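Local coordinates for protein elongation factor G (Thermus thermophilus, PDB 2DY1) that binds GTP with a magnesium ion and probably acts as a GTPase elongation factor in the translocation step of protein synthesis, at residues 284-289 / 360-365; 276-281 / 304-309. One frame throughout, in Å; residues are numbered along the deposited sequence.

Contact 1 of 2, residues 284-289 / 360-365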
ATOM      1  N   PRO A 284       9.330  13.173 -24.763  1.00 17.17           N
ATOM      2  CA  PRO A 284       8.977  11.967 -24.022  1.00 15.58           C
ATOM      3  C   PRO A 284       9.107  12.142 -22.507  1.00 16.19           C
ATOM      4  O   PRO A 284      10.082  12.727 -21.997  1.00 15.50           O
ATOM      5  CB  PRO A 284       9.963  10.944 -24.572  1.00 14.30           C
ATOM      6  CG  PRO A 284      10.034  11.323 -26.016  1.00 19.27           C
ATOM      7  CD  PRO A 284      10.133  12.842 -25.956  1.00 17.22           C
ATOM      8  N   LEU A 285       8.096  11.660 -21.781  1.00 13.74           N
ATOM      9  CA  LEU A 285       8.079  11.697 -20.317  1.00 11.83           C
ATOM     10  C   LEU A 285       7.396  10.395 -19.972  1.00 10.82           C
ATOM     11  O   LEU A 285       6.313  10.115 -20.478  1.00 11.50           O
ATOM     12  CB  LEU A 285       7.258  12.863 -19.772  1.00 13.36           C
ATOM     13  CG  LEU A 285       7.062  12.845 -18.242  1.00 14.78           C
ATOM     14  CD1 LEU A 285       8.413  12.946 -17.511  1.00 15.88           C
ATOM     15  CD2 LEU A 285       6.136  13.981 -17.841  1.00 18.78           C
ATOM     16  N   ALA A 286       8.059   9.587 -19.148  1.00 13.70           N
ATOM     17  CA  ALA A 286       7.536   8.275 -18.770  1.00 12.36           C
ATOM     18  C   ALA A 286       7.940   7.915 -17.348  1.00 11.49           C
ATOM     19  O   ALA A 286       8.792   8.555 -16.728  1.00 12.35           O
ATOM     20  CB  ALA A 286       8.075   7.211 -19.726  1.00 13.19           C
ATOM     21  N   LYS A 287       7.337   6.855 -16.835  1.00 12.59           N
ATOM     22  CA  LYS A 287       7.661   6.418 -15.491  1.00 13.04           C
ATOM     23  C   LYS A 287       7.447   4.913 -15.369  1.00 11.22           C
ATOM     24  O   LYS A 287       6.526   4.374 -15.978  1.00 11.50           O
ATOM     25  CB  LYS A 287       6.760   7.146 -14.487  1.00 16.61           C
ATOM     26  CG  LYS A 287       7.017   6.782 -13.054  1.00 22.83           C
ATOM     27  CD  LYS A 287       6.283   7.736 -12.104  1.00 18.98           C
ATOM     28  CE  LYS A 287       6.544   7.364 -10.667  1.00 25.70           C
ATOM     29  NZ  LYS A 287       5.941   8.345  -9.733  1.00 21.02           N
ATOM     30  N   VAL A 288       8.305   4.243 -14.600  1.00 12.13           N
ATOM     31  CA  VAL A 288       8.152   2.797 -14.365  1.00  9.59           C
ATOM     32  C   VAL A 288       7.159   2.752 -13.192  1.00 10.02           C
ATOM     33  O   VAL A 288       7.508   3.138 -12.073  1.00 12.42           O
ATOM     34  CB  VAL A 288       9.485   2.170 -13.923  1.00 13.21           C
ATOM     35  CG1 VAL A 288       9.287   0.706 -13.548  1.00 13.22           C
ATOM     36  CG2 VAL A 288      10.515   2.267 -15.062  1.00 15.57           C
ATOM     37  N   PHE A 289       5.927   2.300 -13.443  1.00  9.54           N
ATOM     38  CA  PHE A 289       4.930   2.286 -12.369  1.00  8.41           C
ATOM     39  C   PHE A 289       4.855   0.970 -11.631  1.00 10.10           C
ATOM     40  O   PHE A 289       4.281   0.899 -10.558  1.00 13.37           O
ATOM     41  CB  PHE A 289       3.538   2.709 -12.886  1.00 10.94           C
ATOM     42  CG  PHE A 289       2.879   1.713 -13.788  1.00 11.02           C
ATOM     43  CD1 PHE A 289       1.967   0.779 -13.271  1.00 10.45           C
ATOM     44  CD2 PHE A 289       3.123   1.737 -15.164  1.00 12.39           C
ATOM     45  CE1 PHE A 289       1.301  -0.122 -14.149  1.00 12.84           C
ATOM     46  CE2 PHE A 289       2.481   0.862 -16.028  1.00 13.84           C
ATOM     47  CZ  PHE A 289       1.565  -0.070 -15.522  1.00 14.64           C
ATOM     48  N   MET A 360      10.969   4.967 -11.133  1.00 13.69           N
ATOM     49  CA  MET A 360      11.987   5.612 -11.962  1.00 11.58           C
ATOM     50  C   MET A 360      11.344   6.442 -13.073  1.00 16.17           C
ATOM     51  O   MET A 360      10.467   5.967 -13.801  1.00 14.16           O
ATOM     52  CB  MET A 360      12.870   4.518 -12.559  1.00 18.61           C
ATOM     53  CG  MET A 360      14.195   4.954 -13.117  1.00 24.01           C
ATOM     54  SD  MET A 360      15.132   3.450 -13.427  1.00 27.86           S
ATOM     55  CE  MET A 360      15.438   2.983 -11.998  1.00 14.55           C
ATOM     56  N   VAL A 361      11.795   7.687 -13.212  1.00 12.70           N
ATOM     57  CA  VAL A 361      11.281   8.584 -14.241  1.00 12.44           C
ATOM     58  C   VAL A 361      12.220   8.535 -15.445  1.00 12.63           C
ATOM     59  O   VAL A 361      13.445   8.399 -15.296  1.00 13.82           O
ATOM     60  CB  VAL A 361      11.197  10.019 -13.684  1.00 14.01           C
ATOM     61  CG1 VAL A 361      10.572  10.960 -14.729  1.00 16.79           C
ATOM     62  CG2 VAL A 361      10.356  10.020 -12.389  1.00 16.43           C
ATOM     63  N   LEU A 362      11.645   8.585 -16.644  1.00 13.87           N
ATOM     64  CA  LEU A 362      12.433   8.548 -17.871  1.00 13.33           C
ATOM     65  C   LEU A 362      12.013   9.735 -18.722  1.00 11.72           C
ATOM     66  O   LEU A 362      10.845  10.116 -18.745  1.00 13.81           O
ATOM     67  CB  LEU A 362      12.173   7.241 -18.623  1.00 13.73           C
ATOM     68  CG  LEU A 362      12.332   6.006 -17.733  1.00 23.60           C
ATOM     69  CD1 LEU A 362      11.537   4.847 -18.315  1.00 31.34           C
ATOM     70  CD2 LEU A 362      13.777   5.669 -17.591  1.00 26.88           C
ATOM     71  N   TRP A 363      12.958  10.319 -19.448  1.00 11.35           N
ATOM     72  CA  TRP A 363      12.600  11.490 -20.222  1.00 11.53           C
ATOM     73  C   TRP A 363      13.580  11.758 -21.349  1.00 12.70           C
ATOM     74  O   TRP A 363      14.616  11.120 -21.453  1.00 15.35           O
ATOM     75  CB  TRP A 363      12.629  12.728 -19.300  1.00 14.95           C
ATOM     76  CG  TRP A 363      14.035  13.076 -18.784  1.00 16.55           C
ATOM     77  CD1 TRP A 363      14.940  13.937 -19.360  1.00 17.34           C
ATOM     78  CD2 TRP A 363      14.695  12.524 -17.633  1.00 17.10           C
ATOM     79  NE1 TRP A 363      16.118  13.948 -18.641  1.00 15.66           N
ATOM     80  CE2 TRP A 363      15.995  13.093 -17.575  1.00 17.93           C
ATOM     81  CE3 TRP A 363      14.316  11.605 -16.646  1.00 17.67           C
ATOM     82  CZ2 TRP A 363      16.915  12.772 -16.566  1.00 21.80           C
ATOM     83  CZ3 TRP A 363      15.237  11.285 -15.634  1.00 21.05           C
ATOM     84  CH2 TRP A 363      16.519  11.868 -15.606  1.00 23.30           C
ATOM     85  N   GLN A 364      13.218  12.740 -22.169  1.00 14.59           N
ATOM     86  CA  GLN A 364      14.122  13.263 -23.187  1.00 16.67           C
ATOM     87  C   GLN A 364      14.089  14.769 -22.921  1.00 16.79           C
ATOM     88  O   GLN A 364      13.101  15.294 -22.408  1.00 19.05           O
ATOM     89  CB  GLN A 364      13.662  12.952 -24.608  1.00 16.78           C
ATOM     90  CG  GLN A 364      13.990  11.540 -25.000  1.00 16.04           C
ATOM     91  CD  GLN A 364      13.695  11.266 -26.453  1.00 17.41           C
ATOM     92  OE1 GLN A 364      13.224  12.149 -27.176  1.00 17.11           O
ATOM     93  NE2 GLN A 364      13.969  10.047 -26.890  1.00 16.92           N
ATOM     94  N   GLY A 365      15.183  15.454 -23.216  1.00 21.96           N
ATOM     95  CA  GLY A 365      15.213  16.887 -22.981  1.00 21.03           C
ATOM     96  C   GLY A 365      15.460  17.219 -21.519  1.00 19.06           C
ATOM     97  O   GLY A 365      16.161  16.484 -20.809  1.00 24.19           O
TER
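An antiparallel edge pairing in the beta domain that follows the GTP-binding domain, elongation factor G domain 2, joins the start of strand 285-294 to the short outermost strand 361-363. A286 and L362 form the hydrogen-bonded pair: A286 N donates to L362 O (2.9 Å), and L362 N returns a nearly straight bond to A286 O, although it sits above that carbonyl's plane. Two more bonds continue the pattern at either end, V288 N to M360 O in the carbonyl plane (2.9 Å) and Q364 N to P284 O (3.1 Å). L285 with W363 and K287 with V361 are the non-hydrogen-bonded pairs, where CA-H...O contacts such as K287 CA to M360 O (3.3 Å) fill in.

Side chains sort by face. L285, K287, V361 and W363 share one; there L285 CD1 meets V361 CG1 at 4.0 Å. K287 has CG anti to the backbone N (chi1 -179°) and an extended chain leading away from V361; its NZ forms a salt bridge with E96 and a hydrogen bond to P374 O. On the other face A286 CB packs against L362 CB. Farther along, V288 CG2 lies beside M360 CB (4.1 Å). At the far end the Q364 amide lies against the P284 ring, its NE2 bound to S315 O, while its OE1 comes within 3.4 Å of P284 CD.

Contact 2 of 2, residues 276-281 / 304-309; sequences TERFGD and RLYRGR
F279, at the end of helix 275-279, lays its ring over the CB of Y306: that carbon stands 3.8 Å from the ring centroid, only 12° off the normal, a CH-pi contact. The two rings are oblique, planes at 45°, and meet closely where F279 CZ reaches Y306 CD1 (3.3 Å). R278 CG packs on the opposite face of F279, near its rim, and Y306 CD1 in turn stands over the centre of the R304 guanidinium. An alanine in place of F279 would probably leave Y306 CB and CD1 without their aromatic partner and open a gap between R278 and Y306. R307 passes the helix end with its chain bent at chi3, its CG 3.5 Å from G280 O and its NE hydrogen-bonded to P283 O. No direct hydrogen bond crosses; instead one water donates to both G280 O and Y306 O, 2.9 Å from each. G280, first past the helix, takes a positive phi. D99 pairs with both R278 and R304, and Y306 OH is hydrogen-bonded to E96 O, tying this corner to the GTP-binding domain. Y306 and R307 form a classic beta bulge opposite L285, where strand 298-307 runs beside strand 285-294 and helix 275-279 packs against the end of strand 298-307.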
ATOM      1  N   THR A 276      -2.792  13.917 -24.170  1.00 16.94           N
ATOM      2  CA  THR A 276      -2.531  15.278 -24.635  1.00 16.35           C
ATOM      3  C   THR A 276      -3.331  16.281 -23.821  1.00 17.78           C
ATOM      4  O   THR A 276      -2.839  17.363 -23.483  1.00 19.81           O
ATOM      5  CB  THR A 276      -2.901  15.430 -26.114  1.00 23.72           C
ATOM      6  OG1 THR A 276      -2.053  14.584 -26.899  1.00 24.62           O
ATOM      7  CG2 THR A 276      -2.718  16.886 -26.556  1.00 25.83           C
ATOM      8  N   GLU A 277      -4.580  15.941 -23.511  1.00 14.50           N
ATOM      9  CA  GLU A 277      -5.398  16.837 -22.712  1.00 15.66           C
ATOM     10  C   GLU A 277      -4.865  16.997 -21.284  1.00 21.40           C
ATOM     11  O   GLU A 277      -5.142  17.991 -20.615  1.00 24.92           O
ATOM     12  CB  GLU A 277      -6.852  16.340 -22.688  1.00 16.61           C
ATOM     13  CG  GLU A 277      -7.552  16.535 -24.020  1.00 16.91           C
ATOM     14  CD  GLU A 277      -8.946  15.941 -24.079  1.00 27.03           C
ATOM     15  OE1 GLU A 277      -9.856  16.622 -24.591  1.00 32.69           O
ATOM     16  OE2 GLU A 277      -9.133  14.790 -23.645  1.00 20.93           O
ATOM     17  N   ARG A 278      -4.093  16.027 -20.806  1.00 16.69           N
ATOM     18  CA  ARG A 278      -3.560  16.127 -19.464  1.00 18.07           C
ATOM     19  C   ARG A 278      -2.164  16.751 -19.392  1.00 17.90           C
ATOM     20  O   ARG A 278      -1.916  17.652 -18.583  1.00 22.40           O
ATOM     21  CB  ARG A 278      -3.508  14.734 -18.806  1.00 14.27           C
ATOM     22  CG  ARG A 278      -3.023  14.793 -17.378  1.00 14.49           C
ATOM     23  CD  ARG A 278      -2.926  13.407 -16.755  1.00 13.45           C
ATOM     24  NE  ARG A 278      -2.508  13.466 -15.354  1.00 17.92           N
ATOM     25  CZ  ARG A 278      -2.174  12.389 -14.645  1.00 17.43           C
ATOM     26  NH1 ARG A 278      -2.207  11.197 -15.229  1.00 12.08           N
ATOM     27  NH2 ARG A 278      -1.850  12.497 -13.362  1.00 17.03           N
ATOM     28  N   PHE A 279      -1.277  16.289 -20.266  1.00 14.67           N
ATOM     29  CA  PHE A 279       0.135  16.696 -20.295  1.00 16.10           C
ATOM     30  C   PHE A 279       0.549  17.607 -21.433  1.00 19.41           C
ATOM     31  O   PHE A 279       1.678  18.108 -21.423  1.00 21.93           O
ATOM     32  CB  PHE A 279       1.035  15.458 -20.403  1.00 17.73           C
ATOM     33  CG  PHE A 279       0.998  14.569 -19.199  1.00 15.80           C
ATOM     34  CD1 PHE A 279       1.756  14.863 -18.078  1.00 19.29           C
ATOM     35  CD2 PHE A 279       0.154  13.465 -19.171  1.00 15.50           C
ATOM     36  CE1 PHE A 279       1.667  14.057 -16.928  1.00 20.17           C
ATOM     37  CE2 PHE A 279       0.062  12.676 -18.037  1.00 14.84           C
ATOM     38  CZ  PHE A 279       0.805  12.964 -16.925  1.00 15.96           C
ATOM     39  N   GLY A 280      -0.334  17.793 -22.408  1.00 18.34           N
ATOM     40  CA  GLY A 280       0.017  18.590 -23.570  1.00 22.37           C
ATOM     41  C   GLY A 280       0.979  17.776 -24.430  1.00 25.68           C
ATOM     42  O   GLY A 280       1.246  16.601 -24.139  1.00 20.83           O
ATOM     43  N   ASP A 281       1.497  18.378 -25.494  1.00 25.92           N
ATOM     44  CA  ASP A 281       2.438  17.678 -26.363  1.00 28.32           C
ATOM     45  C   ASP A 281       3.833  18.111 -25.955  1.00 27.44           C
ATOM     46  O   ASP A 281       4.015  19.168 -25.352  1.00 30.86           O
ATOM     47  CB  ASP A 281       2.195  18.025 -27.840  1.00 39.58           C
ATOM     48  CG  ASP A 281       0.885  17.461 -28.369  1.00 49.93           C
ATOM     49  OD1 ASP A 281       0.685  16.228 -28.287  1.00 53.62           O
ATOM     50  OD2 ASP A 281       0.057  18.252 -28.873  1.00 57.31           O
ATOM     51  N   ARG A 304       4.725   3.719 -18.217  1.00  7.97           N
ATOM     52  CA  ARG A 304       3.634   4.519 -18.767  1.00  8.92           C
ATOM     53  C   ARG A 304       4.316   5.661 -19.519  1.00  9.42           C
ATOM     54  O   ARG A 304       5.179   6.343 -18.956  1.00 10.31           O
ATOM     55  CB  ARG A 304       2.764   5.118 -17.668  1.00 10.88           C
ATOM     56  CG  ARG A 304       1.913   6.323 -18.165  1.00 10.48           C
ATOM     57  CD  ARG A 304       0.868   5.921 -19.208  1.00  9.17           C
ATOM     58  NE  ARG A 304       0.426   7.100 -19.963  1.00 10.38           N
ATOM     59  CZ  ARG A 304      -0.481   7.984 -19.564  1.00 14.25           C
ATOM     60  NH1 ARG A 304      -1.109   7.853 -18.396  1.00 11.20           N
ATOM     61  NH2 ARG A 304      -0.716   9.051 -20.332  1.00 10.88           N
ATOM     62  N   LEU A 305       3.938   5.851 -20.779  1.00  8.88           N
ATOM     63  CA  LEU A 305       4.471   6.960 -21.577  1.00 11.42           C
ATOM     64  C   LEU A 305       3.412   8.052 -21.448  1.00  9.68           C
ATOM     65  O   LEU A 305       2.314   7.942 -21.998  1.00 11.77           O
ATOM     66  CB  LEU A 305       4.639   6.529 -23.040  1.00 11.15           C
ATOM     67  CG  LEU A 305       5.226   7.574 -24.008  1.00 12.47           C
ATOM     68  CD1 LEU A 305       6.606   8.013 -23.529  1.00 13.57           C
ATOM     69  CD2 LEU A 305       5.315   6.967 -25.400  1.00 13.17           C
ATOM     70  N   TYR A 306       3.745   9.096 -20.706  1.00  9.95           N
ATOM     71  CA  TYR A 306       2.805  10.185 -20.464  1.00 10.41           C
ATOM     72  C   TYR A 306       2.730  11.173 -21.585  1.00 11.54           C
ATOM     73  O   TYR A 306       1.679  11.759 -21.844  1.00 13.70           O
ATOM     74  CB  TYR A 306       3.191  10.958 -19.194  1.00  9.67           C
ATOM     75  CG  TYR A 306       3.067  10.188 -17.884  1.00 11.16           C
ATOM     76  CD1 TYR A 306       1.817   9.838 -17.379  1.00 10.10           C
ATOM     77  CD2 TYR A 306       4.200   9.858 -17.136  1.00 12.42           C
ATOM     78  CE1 TYR A 306       1.684   9.188 -16.145  1.00  7.62           C
ATOM     79  CE2 TYR A 306       4.080   9.193 -15.890  1.00 11.96           C
ATOM     80  CZ  TYR A 306       2.818   8.871 -15.409  1.00  9.72           C
ATOM     81  OH  TYR A 306       2.709   8.250 -14.177  1.00 12.76           O
ATOM     82  N   ARG A 307       3.858  11.358 -22.255  1.00 11.01           N
ATOM     83  CA  ARG A 307       3.929  12.363 -23.306  1.00 12.79           C
ATOM     84  C   ARG A 307       4.983  11.930 -24.265  1.00 14.04           C
ATOM     85  O   ARG A 307       5.911  11.240 -23.875  1.00 15.05           O
ATOM     86  CB  ARG A 307       4.349  13.704 -22.687  1.00 13.94           C
ATOM     87  CG  ARG A 307       4.228  14.936 -23.604  1.00 17.04           C
ATOM     88  CD  ARG A 307       4.585  16.196 -22.814  1.00 14.22           C
ATOM     89  NE  ARG A 307       5.972  16.176 -22.349  1.00 16.64           N
ATOM     90  CZ  ARG A 307       6.423  16.872 -21.315  1.00 27.55           C
ATOM     91  NH1 ARG A 307       5.598  17.650 -20.624  1.00 35.50           N
ATOM     92  NH2 ARG A 307       7.699  16.786 -20.973  1.00 27.94           N
ATOM     93  N   GLY A 308       4.822  12.333 -25.519  1.00 15.84           N
ATOM     94  CA  GLY A 308       5.812  12.010 -26.525  1.00 17.52           C
ATOM     95  C   GLY A 308       5.525  10.764 -27.317  1.00 17.74           C
ATOM     96  O   GLY A 308       4.522  10.088 -27.116  1.00 17.68           O
ATOM     97  N   ARG A 309       6.423  10.458 -28.239  1.00 13.95           N
ATOM     98  CA  ARG A 309       6.267   9.306 -29.081  1.00 14.13           C
ATOM     99  C   ARG A 309       7.595   8.563 -29.119  1.00 16.38           C
ATOM    100  O   ARG A 309       8.663   9.162 -28.968  1.00 21.13           O
ATOM    101  CB  ARG A 309       5.832   9.769 -30.482  1.00 20.73           C
ATOM    102  CG  ARG A 309       5.670   8.678 -31.519  1.00 35.34           C
ATOM    103  CD  ARG A 309       4.892   9.189 -32.731  1.00 38.03           C
ATOM    104  NE  ARG A 309       4.916   8.217 -33.819  1.00 52.10           N
ATOM    105  CZ  ARG A 309       5.958   8.030 -34.623  1.00 57.07           C
ATOM    106  NH1 ARG A 309       7.057   8.759 -34.466  1.00 59.26           N
ATOM    107  NH2 ARG A 309       5.914   7.101 -35.567  1.00 60.33           N
TER
HETATM  108  O   HOH W   1       0.781  13.716 -23.818  1.00 20.10           O

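Contacts 1 and 2 flank the same pair of neighbouring strands: 285-294 takes the edge strand 361-363 on one side in contact 1 and, on its other, strand 298-307, which meets helix 275-279 in contact 2. Their centres lie 11 Å apart, joined by backbone bonds such as L285 O to Y306 N (2.8 Å) and by K287 CB packing on Y306 CE2. Contact 1 is the more buried, a sheet pairing built from direct main-chain bonds with mostly aliphatic side chains. Contact 2, only partly buried, relies on an aromatic pair, arginine chains and a bridging water. E96 serves both, with its carboxylate in contact 1 and its backbone carbonyl in contact 2.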